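Local coordinates for outer membrane protein SusF (Bacteroides thetaiotaomicron, PDB 4FE9) that binds starch at the bacterial cell surface through its carbohydrate-binding modules before the starch enters the periplasm for degradation, at residues A[40-45]-A[141-146]; A[399-404]-A[460-465]; A[184-189]-A[239-244]. All blocks are in the same frame, centred on the assembly; numbering follows the deposited sequence.

Contact 1. Residues A[40-45]-A[141-146]. With EDO (1,2-ethanediol), chain D.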
ATOM      1  N   VAL A  40      21.380 -17.072  17.756  1.00 12.47           N
ATOM      2  CA  VAL A  40      20.736 -15.965  18.491  1.00 13.12           C
ATOM      3  C   VAL A  40      21.698 -14.802  18.549  1.00 11.97           C
ATOM      4  O   VAL A  40      22.731 -14.888  19.182  1.00 13.49           O
ATOM      5  CB  VAL A  40      20.371 -16.409  19.972  1.00 13.61           C
ATOM      6  CG1 VAL A  40      19.887 -15.210  20.794  1.00 14.58           C
ATOM      7  CG2 VAL A  40      19.300 -17.490  19.954  1.00 16.57           C
ATOM      8  N   MET A  41      21.420 -13.754  17.808  1.00 12.90           N
ATOM      9  CA  MET A  41      22.442 -12.729  17.574  1.00 12.68           C
ATOM     10  C   MET A  41      22.837 -12.080  18.914  1.00 13.89           C
ATOM     11  O   MET A  41      24.000 -11.717  19.123  1.00 14.13           O
ATOM     12  CB  MET A  41      21.935 -11.662  16.602  1.00 12.05           C
ATOM     13  CG  MET A  41      21.853 -12.116  15.159  1.00 11.13           C
ATOM     14  SD  MET A  41      23.433 -12.736  14.591  0.87 11.48           S
ATOM     15  CE  MET A  41      24.420 -11.228  14.663  1.00 17.11           C
ATOM     16  N   ASP A  42      21.865 -11.916  19.808  1.00 13.54           N
ATOM     17  CA  ASP A  42      22.160 -11.331  21.135  1.00 14.18           C
ATOM     18  C   ASP A  42      23.325 -12.059  21.760  1.00 14.17           C
ATOM     19  O   ASP A  42      24.208 -11.446  22.331  1.00 14.22           O
ATOM     20  CB  ASP A  42      20.947 -11.446  22.047  1.00 12.45           C
ATOM     21  CG  ASP A  42      19.947 -10.344  21.829  1.00 16.26           C
ATOM     22  OD1 ASP A  42      20.330  -9.254  21.336  1.00 12.04           O
ATOM     23  OD2 ASP A  42      18.764 -10.561  22.142  1.00 14.07           O
ATOM     24  N   ALA A  43      23.329 -13.390  21.631  1.00 15.57           N
ATOM     25  CA  ALA A  43      24.271 -14.243  22.354  1.00 16.27           C
ATOM     26  C   ALA A  43      25.509 -14.610  21.517  1.00 18.76           C
ATOM     27  O   ALA A  43      26.369 -15.377  21.971  1.00 18.62           O
ATOM     28  CB  ALA A  43      23.571 -15.511  22.837  1.00 16.55           C
ATOM     29  N   ALA A  44      25.525 -14.211  20.255  1.00 19.99           N
ATOM     30  CA  ALA A  44      26.484 -14.810  19.312  1.00 22.52           C
ATOM     31  C   ALA A  44      27.861 -14.293  19.630  1.00 23.16           C
ATOM     32  O   ALA A  44      28.031 -13.121  19.888  1.00 24.53           O
ATOM     33  CB  ALA A  44      26.119 -14.475  17.880  1.00 22.37           C
ATOM     34  N   THR A  45      28.840 -15.186  19.627  1.00 25.40           N
ATOM     35  CA  THR A  45      30.213 -14.826  19.976  1.00 28.51           C
ATOM     36  C   THR A  45      31.212 -14.830  18.773  1.00 27.88           C
ATOM     37  O   THR A  45      32.214 -14.109  18.784  1.00 29.95           O
ATOM     38  CB  THR A  45      30.751 -15.732  21.095  1.00 27.98           C
ATOM     39  OG1 THR A  45      32.160 -15.523  21.218  1.00 36.33           O
ATOM     40  CG2 THR A  45      30.471 -17.244  20.774  1.00 28.00           C
ATOM     41  N   GLN A 141      18.011 -15.417  14.853  1.00  9.11           N
ATOM     42  CA  GLN A 141      17.189 -14.410  15.502  1.00  9.01           C
ATOM     43  C   GLN A 141      17.974 -13.132  15.629  1.00  8.91           C
ATOM     44  O   GLN A 141      18.960 -13.067  16.378  1.00  9.13           O
ATOM     45  CB  GLN A 141      16.776 -14.889  16.899  1.00 10.21           C
ATOM     46  CG  GLN A 141      15.907 -13.851  17.673  1.00 10.91           C
ATOM     47  CD  GLN A 141      15.752 -14.219  19.136  1.00 19.44           C
ATOM     48  OE1 GLN A 141      16.023 -15.336  19.524  1.00 14.95           O
ATOM     49  NE2 GLN A 141      15.387 -13.266  19.946  1.00 21.47           N
ATOM     50  N   PRO A 142      17.519 -12.083  14.944  1.00  8.80           N
ATOM     51  CA  PRO A 142      18.223 -10.814  15.032  1.00  9.71           C
ATOM     52  C   PRO A 142      18.209 -10.296  16.455  1.00  8.90           C
ATOM     53  O   PRO A 142      17.456 -10.802  17.276  1.00  9.51           O
ATOM     54  CB  PRO A 142      17.405  -9.893  14.124  1.00  8.02           C
ATOM     55  CG  PRO A 142      16.770 -10.801  13.139  1.00  8.00           C
ATOM     56  CD  PRO A 142      16.464 -12.068  13.915  1.00  9.84           C
ATOM     57  N   ALA A 143      19.112  -9.374  16.757  1.00  9.83           N
ATOM     58  CA  ALA A 143      19.315  -8.894  18.121  1.00  9.00           C
ATOM     59  C   ALA A 143      18.084  -8.105  18.574  1.00  9.54           C
ATOM     60  O   ALA A 143      17.208  -7.754  17.760  1.00  7.25           O
ATOM     61  CB  ALA A 143      20.520  -8.034  18.201  1.00  9.69           C
ATOM     62  N   THR A 144      17.920  -8.060  19.878  1.00  9.21           N
ATOM     63  CA  THR A 144      16.821  -7.351  20.511  1.00 10.01           C
ATOM     64  C   THR A 144      16.750  -5.909  20.021  1.00  9.64           C
ATOM     65  O   THR A 144      17.761  -5.250  19.872  1.00 11.43           O
ATOM     66  CB  THR A 144      17.015  -7.409  22.029  1.00 10.15           C
ATOM     67  OG1 THR A 144      16.894  -8.780  22.436  1.00 11.11           O
ATOM     68  CG2 THR A 144      15.958  -6.557  22.769  1.00  9.59           C
ATOM     69  N   THR A 145      15.577  -5.486  19.611  1.00 12.13           N
ATOM     70  CA  THR A 145      15.411  -4.096  19.166  1.00 12.61           C
ATOM     71  C   THR A 145      15.148  -3.175  20.347  1.00 13.21           C
ATOM     72  O   THR A 145      14.846  -3.652  21.447  1.00 14.66           O
ATOM     73  CB  THR A 145      14.337  -3.966  18.135  1.00 12.03           C
ATOM     74  OG1 THR A 145      13.075  -4.271  18.717  1.00 12.43           O
ATOM     75  CG2 THR A 145      14.597  -4.945  16.937  1.00 11.85           C
ATOM     76  N   PRO A 146      15.332  -1.851  20.154  1.00 12.53           N
ATOM     77  CA  PRO A 146      14.976  -0.957  21.261  1.00 12.25           C
ATOM     78  C   PRO A 146      13.573  -1.185  21.771  1.00 10.95           C
ATOM     79  O   PRO A 146      12.683  -1.592  21.017  1.00  9.27           O
ATOM     80  CB  PRO A 146      15.143   0.465  20.650  1.00 12.71           C
ATOM     81  CG  PRO A 146      16.120   0.246  19.430  1.00 11.81           C
ATOM     82  CD  PRO A 146      15.735  -1.118  18.926  1.00 12.22           C
TER
HETATM   83  C1  EDO D 509      16.335 -14.029  23.428  1.00 16.62           C
HETATM   84  O1  EDO D 509      15.353 -12.995  23.222  1.00 22.84           O
HETATM   85  C2  EDO D 509      17.721 -13.453  23.180  1.00 17.58           C
HETATM   86  O2  EDO D 509      17.822 -12.129  23.762  1.00 22.01           O
HETATM   87  O   HOH W   1      19.046 -12.333  19.380  1.00 11.87           O
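Asp-42 and Thr-144 make the main polar link. Their side chains cross at about a right angle, and Thr-144 OG1 donates to the syn lone pair of Asp-42 OD2 at 2.6 Å. Thr-144 N donates to the other oxygen, Asp-42 OD1, at 3.1 Å; it comes from the syn side but 26° out of the carboxylate plane. Both oxygens are thus held by one residue. Asp-42 CG is anti to its carbonyl carbon (chi1 -83°), and from there the two oxygens reach Thr-144. Backbone bonding is sparse: Met-41 N reaches Gln-141 O at 2.9 Å, next to a single parallel bridge between Val-40 and Gln-141. One water links the two segments again, accepting from Asp-42 N (2.9 Å) and donating to Pro-142 O (3.0 Å). Apolar contact is thin. Met-41 CB lies 4.2 Å from Ala-143 CB and CG rests against Pro-142 CA, while the end of the bent chain leads away; the side chain also touches Leu-92 and Asp-96 of helix 92-102. Gln-141 lies alongside Val-40, its NE2 bonded to Ser-108 and weakly to a bound ethanediol, probably from the crystallisation liquor. That molecule's O2 is modelled doubtfully close to Asp-42 OD2. The contact therefore joins two surface loops mainly through polar groups, and the two Thr-144 donors would probably stabilise the negative charge of Asp-42.

Contact 2. Residues A[399-404]-A[460-465]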
ATOM      1  N   GLY A 399     -31.364   4.610 -18.160  1.00 31.43           N
ATOM      2  CA  GLY A 399     -32.500   4.606 -17.264  1.00 31.02           C
ATOM      3  C   GLY A 399     -32.186   5.309 -15.957  1.00 31.79           C
ATOM      4  O   GLY A 399     -31.201   6.053 -15.859  1.00 31.65           O
ATOM      5  N   GLU A 400     -32.928   4.957 -14.914  1.00 31.05           N
ATOM      6  CA  GLU A 400     -32.994   5.780 -13.736  1.00 30.84           C
ATOM      7  C   GLU A 400     -33.045   4.909 -12.509  1.00 30.17           C
ATOM      8  O   GLU A 400     -33.689   3.859 -12.514  1.00 30.03           O
ATOM      9  CB  GLU A 400     -34.214   6.735 -13.816  1.00 30.65           C
ATOM     10  CG  GLU A 400     -34.119   7.706 -15.022  1.00 32.74           C
ATOM     11  CD  GLU A 400     -35.316   8.677 -15.153  1.00 41.00           C
ATOM     12  OE1 GLU A 400     -35.157   9.688 -15.873  1.00 39.24           O
ATOM     13  OE2 GLU A 400     -36.408   8.415 -14.569  1.00 39.42           O
ATOM     14  N   PHE A 401     -32.198   5.224 -11.539  1.00 29.04           N
ATOM     15  CA  PHE A 401     -32.342   4.646 -10.221  1.00 27.84           C
ATOM     16  C   PHE A 401     -33.566   5.289  -9.582  1.00 28.16           C
ATOM     17  O   PHE A 401     -33.798   6.480  -9.746  1.00 28.28           O
ATOM     18  CB  PHE A 401     -31.074   4.922  -9.370  1.00 27.87           C
ATOM     19  CG  PHE A 401     -29.796   4.339  -9.956  1.00 23.55           C
ATOM     20  CD1 PHE A 401     -29.279   4.817 -11.132  1.00 16.27           C
ATOM     21  CD2 PHE A 401     -29.108   3.337  -9.297  1.00 22.16           C
ATOM     22  CE1 PHE A 401     -28.123   4.261 -11.688  1.00 18.12           C
ATOM     23  CE2 PHE A 401     -27.935   2.801  -9.834  1.00 21.68           C
ATOM     24  CZ  PHE A 401     -27.452   3.274 -11.033  1.00 13.51           C
ATOM     25  N   VAL A 402     -34.340   4.505  -8.844  1.00 29.06           N
ATOM     26  CA  VAL A 402     -35.556   5.008  -8.235  1.00 29.23           C
ATOM     27  C   VAL A 402     -35.643   4.565  -6.812  1.00 30.13           C
ATOM     28  O   VAL A 402     -35.316   3.430  -6.495  1.00 30.30           O
ATOM     29  CB  VAL A 402     -36.833   4.547  -9.036  1.00 30.18           C
ATOM     30  CG1 VAL A 402     -38.116   5.143  -8.413  1.00 29.10           C
ATOM     31  CG2 VAL A 402     -36.706   4.961 -10.495  1.00 28.62           C
ATOM     32  N   SER A 403     -35.935   5.514  -5.926  1.00 30.83           N
ATOM     33  CA  SER A 403     -36.006   5.248  -4.498  1.00 32.57           C
ATOM     34  C   SER A 403     -37.323   4.583  -4.127  1.00 33.08           C
ATOM     35  O   SER A 403     -38.293   4.666  -4.875  1.00 34.12           O
ATOM     36  CB  SER A 403     -35.845   6.560  -3.701  1.00 32.97           C
ATOM     37  OG  SER A 403     -36.894   7.487  -3.992  1.00 34.72           O
ATOM     38  N   PRO A 404     -37.364   3.954  -2.955  1.00 33.58           N
ATOM     39  CA  PRO A 404     -38.589   3.536  -2.254  1.00 34.64           C
ATOM     40  C   PRO A 404     -39.436   4.737  -1.884  1.00 35.29           C
ATOM     41  O   PRO A 404     -38.921   5.682  -1.290  1.00 35.93           O
ATOM     42  CB  PRO A 404     -38.056   2.895  -0.968  1.00 34.66           C
ATOM     43  CG  PRO A 404     -36.551   2.733  -1.191  1.00 34.98           C
ATOM     44  CD  PRO A 404     -36.172   3.814  -2.112  1.00 33.94           C
ATOM     45  N   LEU A 460     -33.148   9.414 -10.554  1.00 28.83           N
ATOM     46  CA  LEU A 460     -31.801   9.868 -10.910  1.00 27.95           C
ATOM     47  C   LEU A 460     -31.365   9.335 -12.246  1.00 28.44           C
ATOM     48  O   LEU A 460     -31.270   8.117 -12.441  1.00 28.76           O
ATOM     49  CB  LEU A 460     -30.783   9.437  -9.849  1.00 28.07           C
ATOM     50  CG  LEU A 460     -31.099   9.770  -8.397  1.00 28.92           C
ATOM     51  CD1 LEU A 460     -30.279   8.909  -7.466  1.00 23.92           C
ATOM     52  CD2 LEU A 460     -30.837  11.238  -8.143  1.00 23.93           C
ATOM     53  N   ASN A 461     -30.965  10.231 -13.124  1.00 27.83           N
ATOM     54  CA  ASN A 461     -30.269   9.838 -14.313  1.00 29.35           C
ATOM     55  C   ASN A 461     -28.801  10.202 -14.231  1.00 28.44           C
ATOM     56  O   ASN A 461     -28.416  11.323 -14.537  1.00 28.37           O
ATOM     57  CB  ASN A 461     -30.904  10.499 -15.534  1.00 29.58           C
ATOM     58  CG  ASN A 461     -30.370   9.950 -16.832  1.00 32.12           C
ATOM     59  OD1 ASN A 461     -29.186   9.615 -16.942  1.00 30.30           O
ATOM     60  ND2 ASN A 461     -31.208   9.962 -17.860  1.00 37.34           N
ATOM     61  N   PHE A 462     -27.972   9.236 -13.859  1.00 28.81           N
ATOM     62  CA  PHE A 462     -26.562   9.508 -13.669  1.00 29.11           C
ATOM     63  C   PHE A 462     -25.866   9.754 -14.960  1.00 29.89           C
ATOM     64  O   PHE A 462     -24.872  10.466 -15.001  1.00 30.38           O
ATOM     65  CB  PHE A 462     -25.882   8.381 -12.922  1.00 29.32           C
ATOM     66  CG  PHE A 462     -26.168   8.371 -11.478  1.00 24.51           C
ATOM     67  CD1 PHE A 462     -25.553   9.281 -10.634  1.00 18.41           C
ATOM     68  CD2 PHE A 462     -26.962   7.384 -10.929  1.00 23.79           C
ATOM     69  CE1 PHE A 462     -25.808   9.263  -9.274  1.00 16.60           C
ATOM     70  CE2 PHE A 462     -27.192   7.328  -9.568  1.00 21.90           C
ATOM     71  CZ  PHE A 462     -26.600   8.263  -8.729  1.00 15.11           C
ATOM     72  N   GLY A 463     -26.409   9.209 -16.046  1.00 31.20           N
ATOM     73  CA  GLY A 463     -25.849   9.464 -17.380  1.00 31.61           C
ATOM     74  C   GLY A 463     -26.029  10.916 -17.763  1.00 32.94           C
ATOM     75  O   GLY A 463     -25.165  11.521 -18.392  1.00 32.25           O
ATOM     76  N   ASN A 464     -27.180  11.467 -17.392  1.00 32.95           N
ATOM     77  CA  ASN A 464     -27.532  12.846 -17.725  1.00 34.25           C
ATOM     78  C   ASN A 464     -26.995  13.830 -16.687  1.00 33.33           C
ATOM     79  O   ASN A 464     -26.574  14.938 -17.027  1.00 33.88           O
ATOM     80  CB  ASN A 464     -29.044  12.987 -17.792  1.00 32.43           C
ATOM     81  CG  ASN A 464     -29.541  13.035 -19.178  1.00 39.24           C
ATOM     82  OD1 ASN A 464     -30.529  13.712 -19.470  1.00 53.84           O
ATOM     83  ND2 ASN A 464     -28.857  12.330 -20.079  1.00 48.20           N
ATOM     84  N   GLY A 465     -27.056  13.426 -15.422  1.00 32.81           N
ATOM     85  CA  GLY A 465     -26.764  14.322 -14.317  1.00 31.85           C
ATOM     86  C   GLY A 465     -28.012  15.055 -13.891  1.00 31.20           C
ATOM     87  O   GLY A 465     -27.941  16.165 -13.360  1.00 31.35           O
TER
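Phe-401 and Leu-460 form an antiparallel hydrogen-bonded pair at the edge of a three-stranded sheet in the third carbohydrate-binding module. Leu-460 N donates to Phe-401 O at 3.1 Å, and a more bent bond of 3.2 Å runs back from Phe-401 N to Leu-460 O. From this pair the phenylalanine climbs to meet Phe-462. Its CB stands 4.5 Å from Leu-460 CD1. CG, anti to the carbonyl carbon (chi1 -60°), is 4.0 Å from Phe-462 CE2. Farther out along one side of the ring, CD1 faces both CD2 and CE2 of Phe-462. Phe-401 CE1 approaches Phe-462 CD2 to 3.4 Å, and CZ still lies near that same CD2. The edge of Phe-462 thus meets a face of Phe-401 near its rim, a T-shaped pair with planes at 86°. Trp-349 makes a further edge-to-face pair with Phe-401. An alanine in place of Phe-401 would probably leave the edge of Phe-462 without its aromatic face and open a gap beside Trp-349. Beyond the strand the chain turns under an Asx motif: Asn-461 OD1 accepts from Asn-464 N at 2.8 Å, the donor standing 57° out of the carbonyl plane.

Contact 3. Residues A[184-189]-A[239-244]. With EDO (1,2-ethanediol), chain M.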
ATOM      1  N   ALA A 184       4.162  16.155   6.497  1.00 14.21           N
ATOM      2  CA  ALA A 184       4.732  17.484   6.540  1.00 14.49           C
ATOM      3  C   ALA A 184       4.770  18.029   5.139  1.00 15.05           C
ATOM      4  O   ALA A 184       4.601  17.281   4.161  1.00 13.70           O
ATOM      5  CB  ALA A 184       6.155  17.439   7.144  1.00 14.58           C
ATOM      6  N   GLU A 185       4.979  19.329   5.017  1.00 15.21           N
ATOM      7  CA  GLU A 185       5.226  19.900   3.710  1.00 16.41           C
ATOM      8  C   GLU A 185       6.450  20.771   3.776  1.00 16.37           C
ATOM      9  O   GLU A 185       6.573  21.590   4.681  1.00 16.66           O
ATOM     10  CB  GLU A 185       4.022  20.723   3.238  1.00 17.06           C
ATOM     11  CG  GLU A 185       4.208  21.261   1.798  1.00 20.32           C
ATOM     12  CD  GLU A 185       3.032  22.101   1.311  1.00 42.93           C
ATOM     13  OE1 GLU A 185       2.056  22.281   2.085  1.00 49.24           O
ATOM     14  OE2 GLU A 185       3.087  22.583   0.149  1.00 43.69           O
ATOM     15  N   ILE A 186       7.418  20.515   2.907  1.00 15.90           N
ATOM     16  CA  ILE A 186       8.725  21.159   3.042  1.00 15.12           C
ATOM     17  C   ILE A 186       9.170  21.855   1.759  1.00 16.19           C
ATOM     18  O   ILE A 186       8.921  21.351   0.663  1.00 16.23           O
ATOM     19  CB  ILE A 186       9.841  20.143   3.488  1.00 15.46           C
ATOM     20  CG1 ILE A 186      10.154  19.145   2.367  1.00 12.03           C
ATOM     21  CG2 ILE A 186       9.411  19.391   4.795  1.00 14.10           C
ATOM     22  CD1 ILE A 186      10.852  17.897   2.871  1.00 15.73           C
ATOM     23  N   GLU A 187      10.003  22.892   1.915  1.00 17.01           N
ATOM     24  CA  GLU A 187      10.450  23.732   0.783  1.00 19.17           C
ATOM     25  C   GLU A 187      11.583  23.130  -0.003  1.00 18.55           C
ATOM     26  O   GLU A 187      11.784  23.483  -1.139  1.00 19.31           O
ATOM     27  CB  GLU A 187      10.869  25.133   1.273  1.00 19.01           C
ATOM     28  CG  GLU A 187       9.904  25.718   2.310  1.00 24.31           C
ATOM     29  CD  GLU A 187       9.688  27.231   2.146  1.00 36.65           C
ATOM     30  OE1 GLU A 187      10.693  27.976   1.946  1.00 42.03           O
ATOM     31  OE2 GLU A 187       8.524  27.676   2.283  1.00 31.07           O
ATOM     32  N   SER A 188      12.403  22.312   0.643  1.00 18.09           N
ATOM     33  CA  SER A 188      13.473  21.574  -0.069  1.00 17.71           C
ATOM     34  C   SER A 188      13.683  20.255   0.634  1.00 16.99           C
ATOM     35  O   SER A 188      13.145  20.048   1.707  1.00 17.25           O
ATOM     36  CB  SER A 188      14.776  22.378  -0.032  1.00 18.02           C
ATOM     37  OG  SER A 188      15.071  22.770   1.306  1.00 18.32           O
ATOM     38  N   THR A 189      14.482  19.367   0.053  1.00 16.68           N
ATOM     39  CA  THR A 189      14.748  18.073   0.716  1.00 16.74           C
ATOM     40  C   THR A 189      15.389  18.309   2.084  1.00 16.48           C
ATOM     41  O   THR A 189      15.989  19.372   2.345  1.00 16.03           O
ATOM     42  CB  THR A 189      15.645  17.185  -0.117  1.00 15.84           C
ATOM     43  OG1 THR A 189      16.855  17.906  -0.412  1.00 20.46           O
ATOM     44  CG2 THR A 189      14.934  16.799  -1.449  1.00 15.68           C
ATOM     45  N   GLY A 239       8.097  19.211  -1.045  1.00 15.23           N
ATOM     46  CA  GLY A 239       6.659  19.361  -1.108  1.00 15.27           C
ATOM     47  C   GLY A 239       5.981  18.560   0.002  1.00 14.51           C
ATOM     48  O   GLY A 239       6.530  18.430   1.126  1.00 14.03           O
ATOM     49  N   LYS A 240       4.783  18.075  -0.270  1.00 12.37           N
ATOM     50  CA  LYS A 240       4.049  17.316   0.732  1.00 12.30           C
ATOM     51  C   LYS A 240       4.607  15.909   0.804  1.00 10.77           C
ATOM     52  O   LYS A 240       4.693  15.221  -0.203  1.00 10.55           O
ATOM     53  CB  LYS A 240       2.574  17.248   0.386  1.00 12.41           C
ATOM     54  CG  LYS A 240       1.834  18.565   0.561  1.00 14.34           C
ATOM     55  CD  LYS A 240       0.563  18.525  -0.241  1.00 25.52           C
ATOM     56  CE  LYS A 240      -0.018  19.899  -0.392  1.00 32.66           C
ATOM     57  NZ  LYS A 240      -0.751  20.254   0.841  1.00 28.15           N
ATOM     58  N   ILE A 241       5.044  15.520   1.990  1.00 10.97           N
ATOM     59  CA  ILE A 241       5.618  14.201   2.201  1.00  9.66           C
ATOM     60  C   ILE A 241       4.999  13.553   3.403  1.00 10.34           C
ATOM     61  O   ILE A 241       4.306  14.206   4.183  1.00  8.55           O
ATOM     62  CB  ILE A 241       7.153  14.262   2.392  1.00 12.12           C
ATOM     63  CG1 ILE A 241       7.534  15.089   3.627  1.00  6.67           C
ATOM     64  CG2 ILE A 241       7.821  14.803   1.160  1.00 10.71           C
ATOM     65  CD1 ILE A 241       8.978  14.871   4.025  1.00  6.01           C
ATOM     66  N   LYS A 242       5.132  12.233   3.479  1.00  9.51           N
ATOM     67  CA  LYS A 242       4.720  11.491   4.652  1.00 10.13           C
ATOM     68  C   LYS A 242       5.855  10.568   5.096  1.00  9.07           C
ATOM     69  O   LYS A 242       6.399   9.823   4.288  1.00 10.69           O
ATOM     70  CB  LYS A 242       3.488  10.658   4.318  1.00 10.19           C
ATOM     71  CG  LYS A 242       3.087   9.710   5.429  1.00 15.08           C
ATOM     72  CD  LYS A 242       2.024   8.749   4.951  1.00 24.86           C
ATOM     73  CE  LYS A 242       0.716   8.995   5.666  1.00 31.07           C
ATOM     74  NZ  LYS A 242      -0.375   8.116   5.069  1.00 34.10           N
ATOM     75  N   ILE A 243       6.263  10.699   6.342  1.00  8.00           N
ATOM     76  CA  ILE A 243       7.355   9.931   6.885  1.00  8.22           C
ATOM     77  C   ILE A 243       6.744   8.848   7.777  1.00  9.29           C
ATOM     78  O   ILE A 243       5.867   9.155   8.574  1.00  6.83           O
ATOM     79  CB  ILE A 243       8.242  10.802   7.760  1.00  7.48           C
ATOM     80  CG1 ILE A 243       8.974  11.838   6.922  1.00  7.17           C
ATOM     81  CG2 ILE A 243       9.289   9.939   8.504  1.00  8.24           C
ATOM     82  CD1 ILE A 243       9.695  12.857   7.795  1.00  7.48           C
ATOM     83  N   SER A 244       7.016   7.577   7.458  1.00  7.98           N
ATOM     84  CA  SER A 244       6.464   6.458   8.248  1.00  9.63           C
ATOM     85  C   SER A 244       7.550   5.698   8.943  1.00  9.95           C
ATOM     86  O   SER A 244       8.597   5.409   8.338  1.00 10.57           O
ATOM     87  CB  SER A 244       5.673   5.508   7.366  1.00  8.78           C
ATOM     88  OG  SER A 244       4.566   6.178   6.805  1.00 12.10           O
TER
HETATM   89  C1  EDO M 518      12.703  23.136   4.762  1.00 30.36           C
HETATM   90  O1  EDO M 518      11.337  23.526   4.609  1.00 20.15           O
HETATM   91  C2  EDO M 518      12.840  21.661   4.362  1.00 35.89           C
HETATM   92  O2  EDO M 518      14.211  21.246   4.382  1.00 33.01           O
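Lys-240 lies over one face of the Glu-185 carboxylate. Its CG sits 3.8 Å from Glu-185 CD, its CE above the same face, and NZ stands above the plane at a long salt-bridge distance of 3.7 Å from Glu-185 OE1. The glutamate reaches there extended, CG anti to the backbone N (chi1 -176°). The two form the non-hydrogen-bonded pair of an antiparallel strand pairing in the sheet of the first carbohydrate-binding module, flanked by hydrogen-bonded pairs. In one, Gly-239 N meets Ile-186 O in its carbonyl plane at 2.9 Å, whereas Ile-186 N stands 41° out of the plane of the Gly-239 carbonyl it bonds. Two bonds join Ala-184 and Ile-241 in the other, the shorter from Ile-241 N to Ala-184 O at 2.8 Å. Ile-241 shares the face opposite the charges with Ala-184; the end of Ile-186 comes in to cross it at about a right angle, their CD1 atoms 3.7 Å apart. Gly-239, with phi 78°, has backbone angles that would jam a CB against the preceding carbonyl. Thr-235 touches both isoleucines, and Phe-159 packs on Ile-186. Strand 179-186 continues the sheet to strand 168-172, and strand 241-246 pairs beyond with 251-256, whose Val-254 touches Ile-241.

How the contacts relate
Along the chain the order is contact 1, contact 3, contact 2, each closing before the next opens. Contact 1 joins loops beside the mixed sheet of the N-terminal part, and its segment 141-146 leads into the first carbohydrate-binding module. Contact 3 is a strand pairing within the antiparallel sheet of that module; its centre is about 34 Å from that of contact 1. Contact 2 belongs to a three-stranded sheet of the third module, with its centre about 43 Å from that of contact 3 and 63 Å from that of contact 1, across the chain's centre. They share no sheet and do not touch, so each ties together its own part of an elongated multidomain starch-binding protein.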